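Local coordinates for phosphatidylinositol-specific phospholipase C1 (Streptomyces antibioticus, PDB 3H4X), which belongs to the calcium-dependent phosphoinositide phospholipase C family and folds as a barrel of mainly parallel strands surrounded by helices, at residues P233-A238 against P254-F259; V258-A263 against L282-D287. All coordinates share one frame; numbering follows the deposited sequence.

Interaction 1. Residues P233-A238 against P254-F259; sequences PAVHGA and PWFVVF
Phe256 and Val235 carry much of the apolar packing here, their side chains crossing at about a right angle. The Val235 methyl CG2 approaches the ring obliquely, 3.5 Å from Phe256 CD1. Pro233 meets the same ring further out, its CB lying 3.8 Å from Phe256 CE1. One broad ring thus touches both a compact proline and a branched valine of the strand. The branched CB of Val235 also reaches Phe259, 3.7 Å from its CD1. With CG1 anti to the backbone N (chi1 -171°), CG2 stands beside that N and is placed between the two phenyl rings. On the other face of the sheet Ala234 CB rests 3.7 Å from Val258 CG1, small against branched where two strands lie side by side.

The backbone adds one hydrogen bond, in the manner of parallel strands: Val235 N donates a hydrogen bond to Val258 O at 2.9 Å. The N-H points at the oxygen at 159°, although the donor is tilted 23° from the carbonyl plane. The same oxygen receives a CA-H contact from Ala234 CA at 3.1 Å.

Just before Val258 the pairing gives way to a water-mediated link. A single water donates to Pro233 O at 2.8 Å and also to Trp255 O, while accepting from Val257 N. It thereby supplies partners to backbone groups that do not pair directly.

The contact is buried in the wall of the barrel. Ala234 faces strand 189-195, with Glu192 and Ile194 beside it, whereas the ring of Phe256 stacks on Tyr247. Helix 209-222 packs against Pro233, Trp255 and Phe256, and helix 170-177 against Trp255 and Val257.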
loop_
_atom_site.group_PDB
_atom_site.type_symbol
_atom_site.label_atom_id
_atom_site.label_comp_id
_atom_site.label_asym_id
_atom_site.label_seq_id
_atom_site.Cartn_x
_atom_site.Cartn_y
_atom_site.Cartn_z
ATOM N N PRO A 233 7.888 3.862 -0.400
ATOM C CA PRO A 233 7.776 3.780 -1.849
ATOM C C PRO A 233 8.109 2.360 -2.293
ATOM O O PRO A 233 9.025 1.733 -1.751
ATOM C CB PRO A 233 8.846 4.758 -2.336
ATOM C CG PRO A 233 9.866 4.746 -1.260
ATOM C CD PRO A 233 9.103 4.578 0.027
ATOM N N ALA A 234 7.357 1.854 -3.263
ATOM C CA ALA A 234 7.567 0.513 -3.772
ATOM C C ALA A 234 8.131 0.547 -5.185
ATOM O O ALA A 234 7.898 1.495 -5.941
ATOM C CB ALA A 234 6.259 -0.259 -3.759
ATOM N N VAL A 235 8.877 -0.496 -5.537
ATOM C CA VAL A 235 9.318 -0.695 -6.912
ATOM C C VAL A 235 8.230 -1.484 -7.631
ATOM O O VAL A 235 7.977 -2.650 -7.324
ATOM C CB VAL A 235 10.658 -1.436 -6.990
ATOM C CG1 VAL A 235 11.175 -1.421 -8.423
ATOM C CG2 VAL A 235 11.663 -0.800 -6.041
ATOM N N HIS A 236 7.582 -0.828 -8.582
ATOM C CA HIS A 236 6.388 -1.355 -9.221
ATOM C C HIS A 236 6.742 -1.961 -10.568
ATOM O O HIS A 236 7.396 -1.321 -11.393
ATOM C CB HIS A 236 5.389 -0.210 -9.371
ATOM C CG HIS A 236 4.112 -0.573 -10.061
ATOM N ND1 HIS A 236 3.294 -1.607 -9.657
ATOM C CD2 HIS A 236 3.485 0.019 -11.102
ATOM C CE1 HIS A 236 2.230 -1.652 -10.442
ATOM N NE2 HIS A 236 2.324 -0.677 -11.327
ATOM N N GLY A 237 6.326 -3.207 -10.766
ATOM C CA GLY A 237 6.622 -3.946 -11.987
ATOM C C GLY A 237 7.550 -5.102 -11.671
ATOM O O GLY A 237 8.715 -4.894 -11.329
ATOM N N ALA A 238 7.029 -6.321 -11.762
ATOM C CA ALA A 238 7.800 -7.515 -11.441
ATOM C C ALA A 238 9.015 -7.614 -12.349
ATOM O O ALA A 238 8.904 -7.452 -13.567
ATOM C CB ALA A 238 6.934 -8.748 -11.587
ATOM N N PRO A 254 18.446 2.135 -1.541
ATOM C CA PRO A 254 18.184 1.558 -0.216
ATOM C C PRO A 254 16.964 2.138 0.500
ATOM O O PRO A 254 16.709 1.792 1.655
ATOM C CB PRO A 254 19.467 1.862 0.565
ATOM C CG PRO A 254 20.045 3.042 -0.110
ATOM C CD PRO A 254 19.689 2.928 -1.567
ATOM N N TRP A 255 16.208 2.992 -0.183
ATOM C CA TRP A 255 14.966 3.520 0.373
ATOM C C TRP A 255 13.748 2.748 -0.118
ATOM O O TRP A 255 12.626 3.041 0.287
ATOM C CB TRP A 255 14.871 5.036 0.136
ATOM C CG TRP A 255 15.933 5.708 0.932
ATOM C CD1 TRP A 255 17.087 6.263 0.468
ATOM C CD2 TRP A 255 15.986 5.800 2.357
ATOM N NE1 TRP A 255 17.844 6.725 1.519
ATOM C CE2 TRP A 255 17.187 6.451 2.691
ATOM C CE3 TRP A 255 15.120 5.408 3.382
ATOM C CZ2 TRP A 255 17.547 6.722 4.012
ATOM C CZ3 TRP A 255 15.481 5.672 4.693
ATOM C CH2 TRP A 255 16.685 6.325 4.994
ATOM N N PHE A 256 13.995 1.736 -0.952
ATOM C CA PHE A 256 12.958 0.827 -1.438
ATOM C C PHE A 256 13.068 -0.526 -0.739
ATOM O O PHE A 256 14.031 -1.268 -0.955
ATOM C CB PHE A 256 13.111 0.601 -2.940
ATOM C CG PHE A 256 12.817 1.807 -3.783
ATOM C CD1 PHE A 256 11.510 2.151 -4.096
ATOM C CD2 PHE A 256 13.847 2.578 -4.295
ATOM C CE1 PHE A 256 11.238 3.248 -4.892
ATOM C CE2 PHE A 256 13.578 3.676 -5.091
ATOM C CZ PHE A 256 12.270 4.012 -5.390
ATOM N N VAL A 257 12.076 -0.854 0.083
ATOM C CA VAL A 257 12.039 -2.161 0.738
ATOM C C VAL A 257 10.704 -2.861 0.489
ATOM O O VAL A 257 10.375 -3.859 1.139
ATOM C CB VAL A 257 12.332 -2.062 2.249
ATOM C CG1 VAL A 257 13.741 -1.527 2.477
ATOM C CG2 VAL A 257 11.304 -1.179 2.952
ATOM N N VAL A 258 9.947 -2.317 -0.464
ATOM C CA VAL A 258 8.649 -2.840 -0.865
ATOM C C VAL A 258 8.645 -2.966 -2.383
ATOM O O VAL A 258 9.164 -2.098 -3.087
ATOM C CB VAL A 258 7.502 -1.913 -0.400
ATOM C CG1 VAL A 258 6.139 -2.502 -0.767
ATOM C CG2 VAL A 258 7.607 -1.662 1.099
ATOM N N PHE A 259 8.069 -4.059 -2.869
ATOM C CA PHE A 259 8.055 -4.394 -4.287
ATOM C C PHE A 259 6.650 -4.842 -4.626
ATOM O O PHE A 259 5.994 -5.496 -3.819
ATOM C CB PHE A 259 9.073 -5.495 -4.566
ATOM C CG PHE A 259 10.468 -5.102 -4.210
ATOM C CD1 PHE A 259 11.327 -4.605 -5.177
ATOM C CD2 PHE A 259 10.912 -5.177 -2.900
ATOM C CE1 PHE A 259 12.608 -4.211 -4.841
ATOM C CE2 PHE A 259 12.193 -4.791 -2.560
ATOM C CZ PHE A 259 13.044 -4.312 -3.534
HETATM O O HOH W 1 10.322 1.366 0.667
#

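Interaction 2. Residues V258-A263 against L282-D287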
loop_
_atom_site.group_PDB
_atom_site.type_symbol
_atom_site.label_atom_id
_atom_site.label_comp_id
_atom_site.label_asym_id
_atom_site.label_seq_id
_atom_site.Cartn_x
_atom_site.Cartn_y
_atom_site.Cartn_z
ATOM N N VAL A 258 9.947 -2.317 -0.464
ATOM C CA VAL A 258 8.649 -2.840 -0.865
ATOM C C VAL A 258 8.645 -2.966 -2.383
ATOM O O VAL A 258 9.164 -2.098 -3.087
ATOM C CB VAL A 258 7.502 -1.913 -0.400
ATOM C CG1 VAL A 258 6.139 -2.502 -0.767
ATOM C CG2 VAL A 258 7.607 -1.662 1.099
ATOM N N PHE A 259 8.069 -4.059 -2.869
ATOM C CA PHE A 259 8.055 -4.394 -4.287
ATOM C C PHE A 259 6.650 -4.842 -4.626
ATOM O O PHE A 259 5.994 -5.496 -3.819
ATOM C CB PHE A 259 9.073 -5.495 -4.566
ATOM C CG PHE A 259 10.468 -5.102 -4.210
ATOM C CD1 PHE A 259 11.327 -4.605 -5.177
ATOM C CD2 PHE A 259 10.912 -5.177 -2.900
ATOM C CE1 PHE A 259 12.608 -4.211 -4.841
ATOM C CE2 PHE A 259 12.193 -4.791 -2.560
ATOM C CZ PHE A 259 13.044 -4.312 -3.534
ATOM N N ASP A 260 6.181 -4.469 -5.808
ATOM C CA ASP A 260 4.781 -4.634 -6.158
ATOM C C ASP A 260 4.713 -5.023 -7.626
ATOM O O ASP A 260 5.199 -4.287 -8.491
ATOM C CB ASP A 260 4.070 -3.302 -5.903
ATOM C CG ASP A 260 2.571 -3.393 -6.018
ATOM O OD1 ASP A 260 2.083 -3.795 -7.089
ATOM O OD2 ASP A 260 1.881 -3.046 -5.035
ATOM N N GLY A 261 4.142 -6.186 -7.920
ATOM C CA GLY A 261 4.130 -6.661 -9.297
ATOM C C GLY A 261 3.119 -7.759 -9.525
ATOM O O GLY A 261 2.519 -8.286 -8.590
ATOM N N ASP A 262 2.946 -8.111 -10.793
ATOM C CA ASP A 262 1.946 -9.073 -11.230
ATOM C C ASP A 262 2.237 -10.490 -10.726
ATOM O O ASP A 262 3.328 -11.026 -10.942
ATOM C CB ASP A 262 1.904 -9.055 -12.756
ATOM C CG ASP A 262 0.906 -10.027 -13.317
ATOM O OD1 ASP A 262 -0.303 -9.825 -13.094
ATOM O OD2 ASP A 262 1.339 -10.995 -13.979
ATOM N N ALA A 263 1.249 -11.103 -10.075
ATOM C CA ALA A 263 1.418 -12.440 -9.499
ATOM C C ALA A 263 1.828 -13.496 -10.528
ATOM O O ALA A 263 2.763 -14.269 -10.297
ATOM C CB ALA A 263 0.151 -12.877 -8.776
ATOM N N LEU A 282 8.962 -6.506 1.637
ATOM C CA LEU A 282 7.552 -6.785 1.396
ATOM C C LEU A 282 7.314 -6.972 -0.091
ATOM O O LEU A 282 7.765 -6.168 -0.902
ATOM C CB LEU A 282 6.664 -5.669 1.941
ATOM C CG LEU A 282 6.810 -5.391 3.437
ATOM C CD1 LEU A 282 5.820 -4.324 3.877
ATOM C CD2 LEU A 282 6.638 -6.658 4.268
ATOM N N LEU A 283 6.605 -8.040 -0.438
ATOM C CA LEU A 283 6.337 -8.378 -1.829
ATOM C C LEU A 283 4.830 -8.435 -2.057
ATOM O O LEU A 283 4.149 -9.338 -1.571
ATOM C CB LEU A 283 6.986 -9.720 -2.178
ATOM C CG LEU A 283 6.892 -10.194 -3.630
ATOM C CD1 LEU A 283 7.450 -9.155 -4.588
ATOM C CD2 LEU A 283 7.605 -11.521 -3.807
ATOM N N ILE A 284 4.303 -7.448 -2.775
ATOM C CA ILE A 284 2.880 -7.402 -3.100
ATOM C C ILE A 284 2.671 -8.015 -4.478
ATOM O O ILE A 284 3.259 -7.551 -5.460
ATOM C CB ILE A 284 2.326 -5.950 -3.114
ATOM C CG1 ILE A 284 2.303 -5.329 -1.715
ATOM C CG2 ILE A 284 0.911 -5.927 -3.676
ATOM C CD1 ILE A 284 3.654 -5.063 -1.114
ATOM N N MET A 285 1.837 -9.052 -4.543
ATOM C CA MET A 285 1.523 -9.715 -5.803
ATOM C C MET A 285 0.094 -9.393 -6.216
ATOM O O MET A 285 -0.867 -9.772 -5.539
ATOM C CB MET A 285 1.715 -11.224 -5.695
ATOM C CG MET A 285 3.132 -11.647 -5.369
ATOM S SD MET A 285 3.378 -13.369 -5.817
ATOM C CE MET A 285 5.085 -13.620 -5.327
ATOM N N THR A 286 -0.033 -8.685 -7.332
ATOM C CA THR A 286 -1.319 -8.180 -7.789
ATOM C C THR A 286 -1.995 -9.130 -8.781
ATOM O O THR A 286 -1.354 -10.000 -9.374
ATOM C CB THR A 286 -1.173 -6.775 -8.414
ATOM O OG1 THR A 286 -0.212 -6.818 -9.473
ATOM C CG2 THR A 286 -0.706 -5.763 -7.369
ATOM N N ASP A 287 -3.296 -8.947 -8.958
ATOM C CA ASP A 287 -4.082 -9.807 -9.838
ATOM C C ASP A 287 -3.811 -11.279 -9.553
ATOM O O ASP A 287 -3.517 -12.062 -10.457
ATOM C CB ASP A 287 -3.818 -9.461 -11.303
ATOM C CG ASP A 287 -4.394 -8.113 -11.686
ATOM O OD1 ASP A 287 -5.562 -7.850 -11.338
ATOM O OD2 ASP A 287 -3.683 -7.310 -12.319
HETATM O O HOH W 2 1.560 -4.633 -9.624
HETATM O O HOH W 3 -1.340 -12.201 -12.171
HETATM O O HOH W 4 -1.079 -7.419 -12.014
#
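Ile284 meets strand 258-262 through both its backbone and its branched side chain. Its N-H runs almost straight, at 175°, to Phe259 O, with Ile284 N 2.8 Å from that oxygen. Its own carbonyl then receives the next bond, Gly261 N lying 2.9 Å from Ile284 O. The two branches of the side chain part company: CD1 reaches back to 3.6 Å from Val258 CG1, while CG2 sits 3.3 Å from Asp260 OD2. A beta-branched residue suits the place, filling space beside a carboxylate whose charge is met by a salt bridge to Lys127.

Ala263, the first residue of helix 263-266, ends the pairing. Its N-H donates to Thr286 O at 2.9 Å from N, in the carbonyl plane. Its methyl points toward the partner strand, with Ala263 CB 3.8 Å from Met285 CB; a small residue fits where the chain turns so close to its neighbour. Asp262 before it is the N-cap, its side chain capping a backbone N of the helix, and OD2 is hydrogen-bonded to Thr265 OG1.

Thr286 brings the backbone pairing and the water network together. Its N-H donates to Gly261 O, with N 2.9 Å away and tilted 31° from that carbonyl plane. With OG1 between the backbone N and the carbonyl carbon (chi1 56°), CG2 turns to Asp260 OD1, 3.4 Å away. OG1 accepts from a water that also donates to Asp260 OD1, and donates to a second water. This second water donates to Asp262 OD1 and Asp287 OD2, which probably eases the closeness of the two carboxylates.

Neighbouring parallel strands joined by a helical connection are the beta-alpha-beta element of a TIM-type barrel. Ethanol and acetate, probably from the crystallisation liquor, lie beside Asp262 at the C-terminal mouth, where enzymes of this fold carry their active sites.

Both interactions use strand 258-262: interaction 1 holds one edge of it, interaction 2 the other, and Val258 and Phe259 serve both. Probable hydrogen bonds from Asp260 N to Val235 O and from Gly237 N to Asp260 O join a residue of interaction 2 to the 233-238 segment, so strand 258-262 is paired along both sides. Each contact is buried on the whole, yet interaction 1 lies towards the N-terminal end of the strand, where apolar side chains and helices dominate. Interaction 2 runs on to the C-terminal end, with more regular backbone bonding, the larger interface, and partly exposed acidic residues and waters at the C-terminal mouth of the barrel.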